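Side-chain contacts in urocanate hydratase (PDB 7NED), which probably catalyses the NAD+-dependent hydration of thiourocanate during bacterial breakdown of ergothioneine, as a member of the urocanase family: residues 430-433 with 438-441; 126-131 with 432-437; 462-467 with 490-495; 345-350 with 514-519. All coordinates share one frame; numbering follows the deposited sequence.

Contact 1: 430-433 with 438-441; sequences FSRD and ASMT. With URO ((2E)-3-(1H-imidazol-4-yl)acrylic acid), chain B.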
loop_
_atom_site.group_PDB
_atom_site.type_symbol
_atom_site.label_atom_id
_atom_site.label_comp_id
_atom_site.label_asym_id
_atom_site.label_seq_id
_atom_site.Cartn_x
_atom_site.Cartn_y
_atom_site.Cartn_z
ATOM N N PHE A 430 -11.242 -17.098 12.144
ATOM C CA PHE A 430 -11.823 -15.780 12.359
ATOM C C PHE A 430 -11.361 -14.828 11.265
ATOM O O PHE A 430 -10.188 -14.824 10.879
ATOM C CB PHE A 430 -11.417 -15.208 13.713
ATOM C CG PHE A 430 -12.138 -15.834 14.873
ATOM C CD1 PHE A 430 -11.587 -16.918 15.559
ATOM C CD2 PHE A 430 -13.402 -15.346 15.259
ATOM C CE1 PHE A 430 -12.293 -17.496 16.641
ATOM C CE2 PHE A 430 -14.074 -15.896 16.310
ATOM C CZ PHE A 430 -13.529 -16.993 16.992
ATOM N N SER A 431 -12.273 -14.011 10.768
ATOM C CA SER A 431 -11.813 -12.992 9.828
ATOM C C SER A 431 -12.835 -11.862 9.850
ATOM O O SER A 431 -13.533 -11.659 10.853
ATOM C CB SER A 431 -11.585 -13.600 8.434
ATOM O OG SER A 431 -11.049 -12.629 7.516
ATOM N N ARG A 432 -12.892 -11.101 8.767
ATOM C CA ARG A 432 -13.847 -10.020 8.705
ATOM C C ARG A 432 -13.854 -9.522 7.273
ATOM O O ARG A 432 -12.960 -9.826 6.480
ATOM C CB ARG A 432 -13.491 -8.890 9.678
ATOM C CG ARG A 432 -11.993 -8.403 9.498
ATOM C CD ARG A 432 -11.732 -6.961 10.024
ATOM N NE ARG A 432 -10.294 -6.645 9.975
ATOM C CZ ARG A 432 -9.633 -6.297 8.865
ATOM N NH1 ARG A 432 -10.284 -6.221 7.712
ATOM N NH2 ARG A 432 -8.314 -6.021 8.911
ATOM N N ASP A 433 -14.886 -8.768 6.947
ATOM C CA ASP A 433 -14.821 -8.002 5.713
ATOM C C ASP A 433 -13.729 -6.948 5.846
ATOM O O ASP A 433 -13.272 -6.643 6.952
ATOM C CB ASP A 433 -16.173 -7.338 5.420
ATOM C CG ASP A 433 -16.273 -6.838 3.973
ATOM O OD1 ASP A 433 -15.363 -7.121 3.147
ATOM O OD2 ASP A 433 -17.271 -6.174 3.658
ATOM N N ALA A 438 -9.928 0.415 10.606
ATOM C CA ALA A 438 -8.641 0.959 9.990
ATOM C C ALA A 438 -8.264 0.271 8.685
ATOM O O ALA A 438 -7.203 0.397 8.220
ATOM C CB ALA A 438 -7.530 1.037 10.960
ATOM N N SER A 439 -9.214 -0.392 8.090
ATOM C CA SER A 439 -8.872 -1.268 6.993
ATOM C C SER A 439 -9.391 -1.033 5.610
ATOM O O SER A 439 -9.272 -1.832 4.721
ATOM C CB SER A 439 -9.091 -2.689 7.460
ATOM O OG SER A 439 -10.413 -2.884 7.639
ATOM N N MET A 440 -9.869 0.159 5.431
ATOM C CA MET A 440 -10.416 0.563 4.197
ATOM C C MET A 440 -10.395 2.063 3.920
ATOM O O MET A 440 -10.840 2.837 4.712
ATOM C CB MET A 440 -11.813 0.039 4.144
ATOM C CG MET A 440 -12.715 0.683 3.196
ATOM S SD MET A 440 -12.350 0.040 1.616
ATOM C CE MET A 440 -13.393 -1.355 1.554
ATOM N N THR A 441 -9.922 2.391 2.756
ATOM C CA THR A 441 -9.920 3.758 2.308
ATOM C C THR A 441 -10.621 3.760 0.970
ATOM O O THR A 441 -10.216 3.081 0.094
ATOM C CB THR A 441 -8.504 4.352 2.185
ATOM O OG1 THR A 441 -7.875 4.377 3.437
ATOM C CG2 THR A 441 -8.558 5.699 1.595
HETATM O OAA URO B . -18.423 -9.897 3.162
HETATM C CAI URO B . -17.611 -10.166 2.180
HETATM O OAB URO B . -17.068 -11.192 2.062
HETATM C CAC URO B . -17.321 -9.128 1.177
HETATM C CAD URO B . -17.882 -7.952 1.278
HETATM C CAJ URO B . -17.493 -7.086 0.228
HETATM C CAF URO B . -18.080 -5.918 -0.157
HETATM N NAH URO B . -17.531 -5.458 -1.325
HETATM C CAE URO B . -16.611 -6.344 -1.634
HETATM N NAG URO B . -16.550 -7.347 -0.730
#

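Contact 2: 126-131 with 432-437; sequences AWQYIG and RDHLDA. With URO ((2E)-3-(1H-imidazol-4-yl)acrylic acid), chain B.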
loop_
_atom_site.group_PDB
_atom_site.type_symbol
_atom_site.label_atom_id
_atom_site.label_comp_id
_atom_site.label_asym_id
_atom_site.label_seq_id
_atom_site.Cartn_x
_atom_site.Cartn_y
_atom_site.Cartn_z
ATOM N N ALA A 126 -8.254 -13.195 -0.594
ATOM C CA ALA A 126 -7.749 -13.558 0.717
ATOM C C ALA A 126 -8.548 -14.689 1.359
ATOM O O ALA A 126 -8.208 -15.109 2.467
ATOM C CB ALA A 126 -7.741 -12.330 1.633
ATOM N N TRP A 127 -9.617 -15.152 0.701
ATOM C CA TRP A 127 -10.314 -16.408 0.991
ATOM C C TRP A 127 -11.109 -16.151 2.272
ATOM O O TRP A 127 -11.191 -17.015 3.160
ATOM C CB TRP A 127 -9.297 -17.508 1.242
ATOM C CG TRP A 127 -8.423 -17.722 0.042
ATOM C CD1 TRP A 127 -8.571 -17.227 -1.237
ATOM C CD2 TRP A 127 -7.039 -18.047 0.168
ATOM N NE1 TRP A 127 -7.385 -17.404 -1.957
ATOM C CE2 TRP A 127 -6.435 -17.898 -1.102
ATOM C CE3 TRP A 127 -6.262 -18.504 1.238
ATOM C CZ2 TRP A 127 -5.094 -18.203 -1.327
ATOM C CZ3 TRP A 127 -4.914 -18.827 1.000
ATOM C CH2 TRP A 127 -4.350 -18.666 -0.266
ATOM N N GLN A 128 -11.670 -14.951 2.416
ATOM C CA GLN A 128 -12.340 -14.590 3.668
ATOM C C GLN A 128 -13.852 -14.474 3.513
ATOM O O GLN A 128 -14.550 -14.110 4.473
ATOM C CB GLN A 128 -11.729 -13.282 4.238
ATOM C CG GLN A 128 -10.261 -13.487 4.585
ATOM C CD GLN A 128 -9.426 -12.204 4.764
ATOM O OE1 GLN A 128 -9.718 -11.132 4.196
ATOM N NE2 GLN A 128 -8.332 -12.341 5.523
ATOM N N TYR A 129 -14.352 -14.772 2.316
ATOM C CA TYR A 129 -15.755 -14.723 1.980
ATOM C C TYR A 129 -16.421 -15.941 2.582
ATOM O O TYR A 129 -15.833 -17.033 2.572
ATOM C CB TYR A 129 -15.860 -14.719 0.466
ATOM C CG TYR A 129 -17.227 -14.642 -0.123
ATOM C CD1 TYR A 129 -17.895 -13.437 -0.201
ATOM C CD2 TYR A 129 -17.813 -15.767 -0.669
ATOM C CE1 TYR A 129 -19.163 -13.374 -0.778
ATOM C CE2 TYR A 129 -19.076 -15.713 -1.242
ATOM C CZ TYR A 129 -19.738 -14.497 -1.290
ATOM O OH TYR A 129 -20.988 -14.398 -1.839
ATOM N N ILE A 130 -17.594 -15.740 3.190
ATOM C CA ILE A 130 -18.296 -16.862 3.796
ATOM C C ILE A 130 -19.627 -17.138 3.123
ATOM O O ILE A 130 -20.393 -17.948 3.623
ATOM C CB ILE A 130 -18.500 -16.676 5.308
ATOM C CG1 ILE A 130 -19.409 -15.440 5.612
ATOM C CG2 ILE A 130 -17.113 -16.617 5.997
ATOM C CD1 ILE A 130 -19.899 -15.373 7.032
ATOM N N GLY A 131 -19.892 -16.514 1.973
ATOM C CA GLY A 131 -21.192 -16.561 1.332
ATOM C C GLY A 131 -21.929 -15.257 1.542
ATOM O O GLY A 131 -21.379 -14.276 2.028
ATOM N N ARG A 432 -12.892 -11.101 8.767
ATOM C CA ARG A 432 -13.847 -10.020 8.705
ATOM C C ARG A 432 -13.854 -9.522 7.273
ATOM O O ARG A 432 -12.960 -9.826 6.480
ATOM C CB ARG A 432 -13.491 -8.890 9.678
ATOM C CG ARG A 432 -11.993 -8.403 9.498
ATOM C CD ARG A 432 -11.732 -6.961 10.024
ATOM N NE ARG A 432 -10.294 -6.645 9.975
ATOM C CZ ARG A 432 -9.633 -6.297 8.865
ATOM N NH1 ARG A 432 -10.284 -6.221 7.712
ATOM N NH2 ARG A 432 -8.314 -6.021 8.911
ATOM N N ASP A 433 -14.886 -8.768 6.947
ATOM C CA ASP A 433 -14.821 -8.002 5.713
ATOM C C ASP A 433 -13.729 -6.948 5.846
ATOM O O ASP A 433 -13.272 -6.643 6.952
ATOM C CB ASP A 433 -16.173 -7.338 5.420
ATOM C CG ASP A 433 -16.273 -6.838 3.973
ATOM O OD1 ASP A 433 -15.363 -7.121 3.147
ATOM O OD2 ASP A 433 -17.271 -6.174 3.658
ATOM N N HIS A 434 -13.339 -6.348 4.716
ATOM C CA HIS A 434 -12.391 -5.225 4.814
ATOM C C HIS A 434 -13.093 -3.925 5.129
ATOM O O HIS A 434 -12.418 -2.930 5.427
ATOM C CB HIS A 434 -11.599 -5.047 3.522
ATOM C CG HIS A 434 -10.762 -6.233 3.163
ATOM N ND1 HIS A 434 -9.756 -6.160 2.224
ATOM C CD2 HIS A 434 -10.783 -7.519 3.597
ATOM C CE1 HIS A 434 -9.169 -7.343 2.114
ATOM N NE2 HIS A 434 -9.775 -8.186 2.934
ATOM N N LEU A 435 -14.433 -3.922 5.076
ATOM C CA LEU A 435 -15.236 -2.751 5.438
ATOM C C LEU A 435 -15.198 -2.656 6.959
ATOM O O LEU A 435 -16.095 -3.122 7.666
ATOM C CB LEU A 435 -16.667 -2.890 4.905
ATOM C CG LEU A 435 -17.537 -1.627 4.996
ATOM C CD1 LEU A 435 -17.235 -0.646 3.845
ATOM C CD2 LEU A 435 -19.032 -2.047 5.074
ATOM N N ASP A 436 -14.103 -2.155 7.499
ATOM C CA ASP A 436 -13.862 -2.132 8.939
ATOM C C ASP A 436 -12.967 -0.920 9.227
ATOM O O ASP A 436 -12.233 -0.493 8.378
ATOM C CB ASP A 436 -13.213 -3.454 9.360
ATOM C CG ASP A 436 -13.267 -3.748 10.887
ATOM O OD1 ASP A 436 -14.253 -3.531 11.503
ATOM O OD2 ASP A 436 -12.316 -4.252 11.426
ATOM N N ALA A 437 -13.067 -0.426 10.434
ATOM C CA ALA A 437 -12.399 0.759 10.851
ATOM C C ALA A 437 -10.993 1.101 10.320
ATOM O O ALA A 437 -10.928 1.996 9.590
ATOM C CB ALA A 437 -12.514 0.980 12.319
HETATM O OAA URO B . -18.423 -9.897 3.162
HETATM C CAI URO B . -17.611 -10.166 2.180
HETATM O OAB URO B . -17.068 -11.192 2.062
HETATM C CAC URO B . -17.321 -9.128 1.177
HETATM C CAD URO B . -17.882 -7.952 1.278
HETATM C CAJ URO B . -17.493 -7.086 0.228
HETATM C CAF URO B . -18.080 -5.918 -0.157
HETATM N NAH URO B . -17.531 -5.458 -1.325
HETATM C CAE URO B . -16.611 -6.344 -1.634
HETATM N NAG URO B . -16.550 -7.347 -0.730
#

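Contact 3: 462-467 with 490-495; sequences LLNAML and TSAGVT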
loop_
_atom_site.group_PDB
_atom_site.type_symbol
_atom_site.label_atom_id
_atom_site.label_comp_id
_atom_site.label_asym_id
_atom_site.label_seq_id
_atom_site.Cartn_x
_atom_site.Cartn_y
_atom_site.Cartn_z
ATOM N N LEU A 462 -2.703 0.234 5.040
ATOM C CA LEU A 462 -1.302 -0.192 5.032
ATOM C C LEU A 462 -0.797 -0.398 6.450
ATOM O O LEU A 462 -0.167 -1.413 6.757
ATOM C CB LEU A 462 -0.430 0.842 4.297
ATOM C CG LEU A 462 -0.919 1.195 2.890
ATOM C CD1 LEU A 462 0.011 2.133 2.142
ATOM C CD2 LEU A 462 -1.176 -0.095 2.145
ATOM N N LEU A 463 -1.048 0.578 7.332
ATOM C CA LEU A 463 -0.726 0.394 8.753
ATOM C C LEU A 463 -1.421 -0.833 9.358
ATOM O O LEU A 463 -0.824 -1.562 10.160
ATOM C CB LEU A 463 -1.140 1.651 9.527
ATOM C CG LEU A 463 -0.210 2.814 9.208
ATOM C CD1 LEU A 463 -0.811 4.104 9.825
ATOM C CD2 LEU A 463 1.175 2.510 9.790
ATOM N N ASN A 464 -2.700 -1.046 9.024
ATOM C CA ASN A 464 -3.443 -2.171 9.586
ATOM C C ASN A 464 -2.767 -3.490 9.208
ATOM O O ASN A 464 -2.517 -4.356 10.063
ATOM C CB ASN A 464 -4.891 -2.075 9.084
ATOM C CG ASN A 464 -5.762 -3.230 9.530
ATOM O OD1 ASN A 464 -6.294 -3.957 8.705
ATOM N ND2 ASN A 464 -5.939 -3.375 10.819
ATOM N N ALA A 465 -2.388 -3.623 7.939
ATOM C CA ALA A 465 -1.686 -4.822 7.483
ATOM C C ALA A 465 -0.348 -4.998 8.205
ATOM O O ALA A 465 -0.049 -6.078 8.735
ATOM C CB ALA A 465 -1.464 -4.746 5.972
ATOM N N MET A 466 0.500 -3.957 8.193
ATOM C CA MET A 466 1.788 -4.077 8.879
ATOM C C MET A 466 1.654 -4.387 10.349
ATOM O O MET A 466 2.401 -5.222 10.874
ATOM C CB MET A 466 2.678 -2.848 8.682
ATOM C CG MET A 466 3.060 -2.604 7.227
ATOM S SD MET A 466 4.244 -1.261 7.155
ATOM C CE MET A 466 3.123 0.064 7.417
ATOM N N LEU A 467 0.743 -3.714 11.039
ATOM C CA LEU A 467 0.537 -4.003 12.456
ATOM C C LEU A 467 0.002 -5.417 12.667
ATOM O O LEU A 467 0.423 -6.125 13.597
ATOM C CB LEU A 467 -0.430 -2.962 13.052
ATOM C CG LEU A 467 -0.667 -3.027 14.562
ATOM C CD1 LEU A 467 0.651 -2.915 15.345
ATOM C CD2 LEU A 467 -1.633 -1.906 15.031
ATOM N N THR A 490 -8.203 1.161 -1.306
ATOM C CA THR A 490 -7.163 0.279 -0.810
ATOM C C THR A 490 -7.688 -0.241 0.502
ATOM O O THR A 490 -8.253 0.533 1.287
ATOM C CB THR A 490 -5.840 1.042 -0.630
ATOM O OG1 THR A 490 -5.345 1.381 -1.920
ATOM C CG2 THR A 490 -4.774 0.197 0.100
ATOM N N SER A 491 -7.510 -1.533 0.735
ATOM C CA SER A 491 -8.041 -2.139 1.954
ATOM C C SER A 491 -7.063 -3.192 2.477
ATOM O O SER A 491 -6.129 -3.580 1.788
ATOM C CB SER A 491 -9.421 -2.747 1.715
ATOM O OG SER A 491 -9.327 -3.822 0.773
ATOM N N ALA A 492 -7.318 -3.690 3.695
ATOM C CA ALA A 492 -6.487 -4.710 4.325
ATOM C C ALA A 492 -7.377 -5.705 5.045
ATOM O O ALA A 492 -8.421 -5.334 5.589
ATOM C CB ALA A 492 -5.465 -4.088 5.318
ATOM N N GLY A 493 -6.980 -6.984 5.023
ATOM C CA GLY A 493 -7.744 -8.028 5.677
ATOM C C GLY A 493 -6.823 -8.854 6.551
ATOM O O GLY A 493 -5.601 -8.708 6.503
ATOM N N VAL A 494 -7.427 -9.716 7.360
ATOM C CA VAL A 494 -6.671 -10.499 8.337
ATOM C C VAL A 494 -7.439 -11.784 8.627
ATOM O O VAL A 494 -8.667 -11.778 8.692
ATOM C CB VAL A 494 -6.418 -9.680 9.623
ATOM C CG1 VAL A 494 -7.771 -9.381 10.368
ATOM C CG2 VAL A 494 -5.431 -10.409 10.540
ATOM N N THR A 495 -6.728 -12.899 8.743
ATOM C CA THR A 495 -7.356 -14.167 9.143
ATOM C C THR A 495 -6.576 -14.717 10.320
ATOM O O THR A 495 -5.335 -14.622 10.353
ATOM C CB THR A 495 -7.347 -15.191 7.997
ATOM O OG1 THR A 495 -8.109 -14.673 6.902
ATOM C CG2 THR A 495 -7.930 -16.500 8.444
HETATM O O HOH W 1 -4.774 -6.425 8.032
#

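Contact 4: 345-350 with 514-519; sequences ARAIGP and NDTGLG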
loop_
_atom_site.group_PDB
_atom_site.type_symbol
_atom_site.label_atom_id
_atom_site.label_comp_id
_atom_site.label_asym_id
_atom_site.label_seq_id
_atom_site.Cartn_x
_atom_site.Cartn_y
_atom_site.Cartn_z
ATOM N N ALA A 345 -16.721 3.995 14.101
ATOM C CA ALA A 345 -15.966 4.880 14.971
ATOM C C ALA A 345 -15.559 4.200 16.271
ATOM O O ALA A 345 -14.594 4.642 16.911
ATOM C CB ALA A 345 -16.772 6.144 15.246
ATOM N N ARG A 346 -16.213 3.107 16.640
ATOM C CA ARG A 346 -15.795 2.292 17.775
ATOM C C ARG A 346 -15.198 0.980 17.327
ATOM O O ARG A 346 -15.032 0.061 18.147
ATOM C CB ARG A 346 -16.976 2.034 18.728
ATOM C CG ARG A 346 -17.608 3.278 19.320
ATOM C CD ARG A 346 -18.610 2.950 20.466
ATOM N NE ARG A 346 -19.223 4.194 20.963
ATOM C CZ ARG A 346 -18.842 4.854 22.058
ATOM N NH1 ARG A 346 -17.874 4.384 22.833
ATOM N NH2 ARG A 346 -19.452 5.986 22.392
ATOM N N ALA A 347 -14.899 0.861 16.032
ATOM C CA ALA A 347 -14.360 -0.361 15.437
ATOM C C ALA A 347 -15.316 -1.532 15.626
ATOM O O ALA A 347 -14.890 -2.686 15.668
ATOM C CB ALA A 347 -12.968 -0.705 15.992
ATOM N N ILE A 348 -16.613 -1.248 15.753
ATOM C CA ILE A 348 -17.601 -2.315 15.595
ATOM C C ILE A 348 -17.705 -2.638 14.112
ATOM O O ILE A 348 -17.905 -1.743 13.275
ATOM C CB ILE A 348 -18.952 -1.888 16.184
ATOM C CG1 ILE A 348 -18.780 -1.493 17.656
ATOM C CG2 ILE A 348 -19.984 -3.045 16.047
ATOM C CD1 ILE A 348 -19.882 -0.589 18.222
ATOM N N GLY A 349 -17.528 -3.904 13.757
ATOM C CA GLY A 349 -17.448 -4.219 12.353
ATOM C C GLY A 349 -17.724 -5.663 12.030
ATOM O O GLY A 349 -18.009 -6.464 12.918
ATOM N N PRO A 350 -17.622 -6.022 10.737
ATOM C CA PRO A 350 -18.151 -7.312 10.232
ATOM C C PRO A 350 -17.286 -8.525 10.542
ATOM O O PRO A 350 -16.829 -9.253 9.657
ATOM C CB PRO A 350 -18.284 -7.044 8.726
ATOM C CG PRO A 350 -17.297 -5.916 8.442
ATOM C CD PRO A 350 -17.427 -5.047 9.648
ATOM N N ASN A 514 -5.255 -5.238 18.340
ATOM C CA ASN A 514 -4.649 -4.217 17.471
ATOM C C ASN A 514 -5.444 -3.985 16.197
ATOM O O ASN A 514 -5.393 -2.886 15.625
ATOM C CB ASN A 514 -3.203 -4.612 17.099
ATOM C CG ASN A 514 -2.291 -4.630 18.296
ATOM O OD1 ASN A 514 -2.675 -4.130 19.358
ATOM N ND2 ASN A 514 -1.110 -5.260 18.167
ATOM N N ASP A 515 -6.162 -5.000 15.724
ATOM C CA ASP A 515 -6.991 -4.810 14.542
ATOM C C ASP A 515 -8.123 -3.841 14.849
ATOM O O ASP A 515 -8.355 -2.892 14.094
ATOM C CB ASP A 515 -7.516 -6.155 14.059
ATOM C CG ASP A 515 -8.138 -6.079 12.670
ATOM O OD1 ASP A 515 -7.524 -5.501 11.745
ATOM O OD2 ASP A 515 -9.259 -6.621 12.494
ATOM N N THR A 516 -8.794 -4.011 15.998
ATOM C CA THR A 516 -9.801 -3.026 16.367
ATOM C C THR A 516 -9.173 -1.775 16.960
ATOM O O THR A 516 -9.688 -0.677 16.741
ATOM C CB THR A 516 -10.823 -3.624 17.352
ATOM O OG1 THR A 516 -10.155 -4.242 18.452
ATOM C CG2 THR A 516 -11.634 -4.686 16.621
ATOM N N GLY A 517 -8.072 -1.915 17.699
ATOM C CA GLY A 517 -7.498 -0.758 18.363
ATOM C C GLY A 517 -7.071 0.314 17.380
ATOM O O GLY A 517 -7.310 1.501 17.592
ATOM N N LEU A 518 -6.437 -0.089 16.285
ATOM C CA LEU A 518 -6.050 0.914 15.297
ATOM C C LEU A 518 -7.277 1.505 14.638
ATOM O O LEU A 518 -7.282 2.696 14.277
ATOM C CB LEU A 518 -5.123 0.286 14.243
ATOM C CG LEU A 518 -4.598 1.242 13.154
ATOM C CD1 LEU A 518 -3.703 2.321 13.752
ATOM C CD2 LEU A 518 -3.876 0.432 12.051
ATOM N N GLY A 519 -8.313 0.670 14.448
ATOM C CA GLY A 519 -9.582 1.161 13.938
ATOM C C GLY A 519 -10.157 2.298 14.762
ATOM O O GLY A 519 -10.556 3.334 14.215
#

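Contact 1: 430-433 with 438-441
R432 and S439 face each other where strand 428-441 breaks into a short loop, and nearly all of this contact is one guanidinium laid against one hydroxymethyl group. The touch itself is packing. S439 OG sits over a face of the guanidinium, 3.3 Å from R432 NH1, at an angle too poor for a hydrogen bond, while S439 CB lies 3.7 Å from R432 NH2. The hydroxyl turns instead to the loop, bonding to the carbonyl oxygens of H434 and D436. The arginine's own hydrogen bonds go elsewhere: R432 NH1 donates to D433 O (3.1 Å, 161°) in the guanidinium plane, and A492 O is a further partner of NH1; the extended run from CG to NE carries the group that far. Ionic pairing comes last: R432 NE makes a salt bridge to D515. A leucine in place of R432 would probably cost D515 its salt bridge and D433 O this donor, leaving the backbone at D433 less firmly held. Around the pair, strand 490-498 runs alongside, with S439 joined to A492 by backbone bonding, helix 459-469 brings N464 against S439, and helix 407-420 sets R408 against R432.

Contact 2: 126-131 with 432-437
Q128 and H434 meet in an unusually straight carbonyl approach: H434 NE2 donates to Q128 OE1 at 3.2 Å, with a C=O...N angle of 167°, close to the line of the amide C=O bond. The oxygen lies in the imidazole plane, at the ring's edge, yet the amide is turned 73° from that plane, so the two side chains cross rather than stack. Each is held at its other end too, Q128 NE2 by T495 and H434 ND1 by S491, which should fix both the amide flip and the ring rotation. One residue earlier, D433 takes a bond from H434 N to OD1 (2.7 Å), arriving from above the carboxylate plane. With CG anti to the backbone N (chi1 -165°), that carboxylate reaches the urocanate, OD2 lying 3.0 Å from URO CAD. An alanine at D433 would probably leave H434 N without this acceptor and open a gap beside the ligand's acrylate chain. From 126-131, Y129 brings CD1 at its ring edge to 3.3 Å from URO OAB, while Y42 stacks on the ring. A loop from the N-terminal part of the chain and a strand break from the C-terminal part thus close together on the urocanate pocket.

Contact 3: 462-467 with 490-495
N464 reaches from helix 462-467 toward strand 490-495 and lays its amide oxygen against a methyl group: N464 OD1 is 3.5 Å from A492 CB. Its chi1 of 177° swings the amide away from its own backbone N toward the strand, and a water bridges the rest of the way, donating to N464 OD1 (3.0 Å) and to G493 O (2.9 Å). The other end of the amide is also taken, since N464 ND2 bonds to D515. Beside it, A465 and A492 meet methyl to methyl, CB to CB at 4.1 Å. These small residues let the backbones come close; their CA atoms are 5.7 Å apart. One turn back, L462 and T490 cross at about a right angle, L462 CD2 touching T490 CG2 at 4.1 Å, while the threonine hydroxyl turns to S480. Helix and strand run nearly parallel here, their axes 23° apart and 7.4 Å at closest approach. Strand 490-498 lies between 475-480 and 428-441 in the mixed sheet, and helix 459-469 packs along it: A465 also rests on V476 and I478, and N464 on S439. L463 and M466 of the same helix pack on I73 and M93 of the second subunit.

Contact 4: 345-350 with 514-519
A Schellman motif closing helix 335-344 brings A347 against T516 and G519 of helix 502-525. A347 takes positive phi (60°) as the C-prime residue, and this kink turns its methyl into the neighbouring helix. A347 CB lies 3.4 Å from T516 O and 3.9 Å from T516 CB, so it sits over the helix backbone instead of interlocking with long side chains. In return T516 CG2 comes to 3.9 Å from A347 O. The threonine's OG1 bonds to H405 and, within its own helix, to the carbonyl of L512, leaving the methyl and CB for A347. G519 completes the seat: its CA and that of A347 are the nearest CA pair of the two segments, and a side chain on it would press on the A347 methyl. Next door, R346 NH1 makes salt bridges with D533 and E534, tying the same turn to helix 529-538, and P350 at the far end of the segment packs on D433. Across the interface itself there is neither charge pairing nor hydrogen bonding; close fit depends on shape alone, a methyl against the T516 carbonyl and a glycine, so the spacing of loop and helix is probably sensitive to residue size.

In the fold
All four contacts are buried; contacts 1 and 2 lie about 9 and 6 Å from the chain's centre, contacts 3 and 4 about 16 Å out, with several residues against the second subunit, which contact 1 meets only through T441. Contacts 1 and 2 share R432 and D433 and reach the urocanate; contact 2 is carried by a hydrogen bond between its segments, whereas in contact 1 the polar groups pack and bond to other partners. Contact 3 mixes methyl packing with a water bridge; contact 4 is van der Waals contact alone. D515 of contact 4 salt-bridges R432 and bonds to N464, tying three of them together. S491 and T495 of contact 3 hold H434 and Q128 of contact 2.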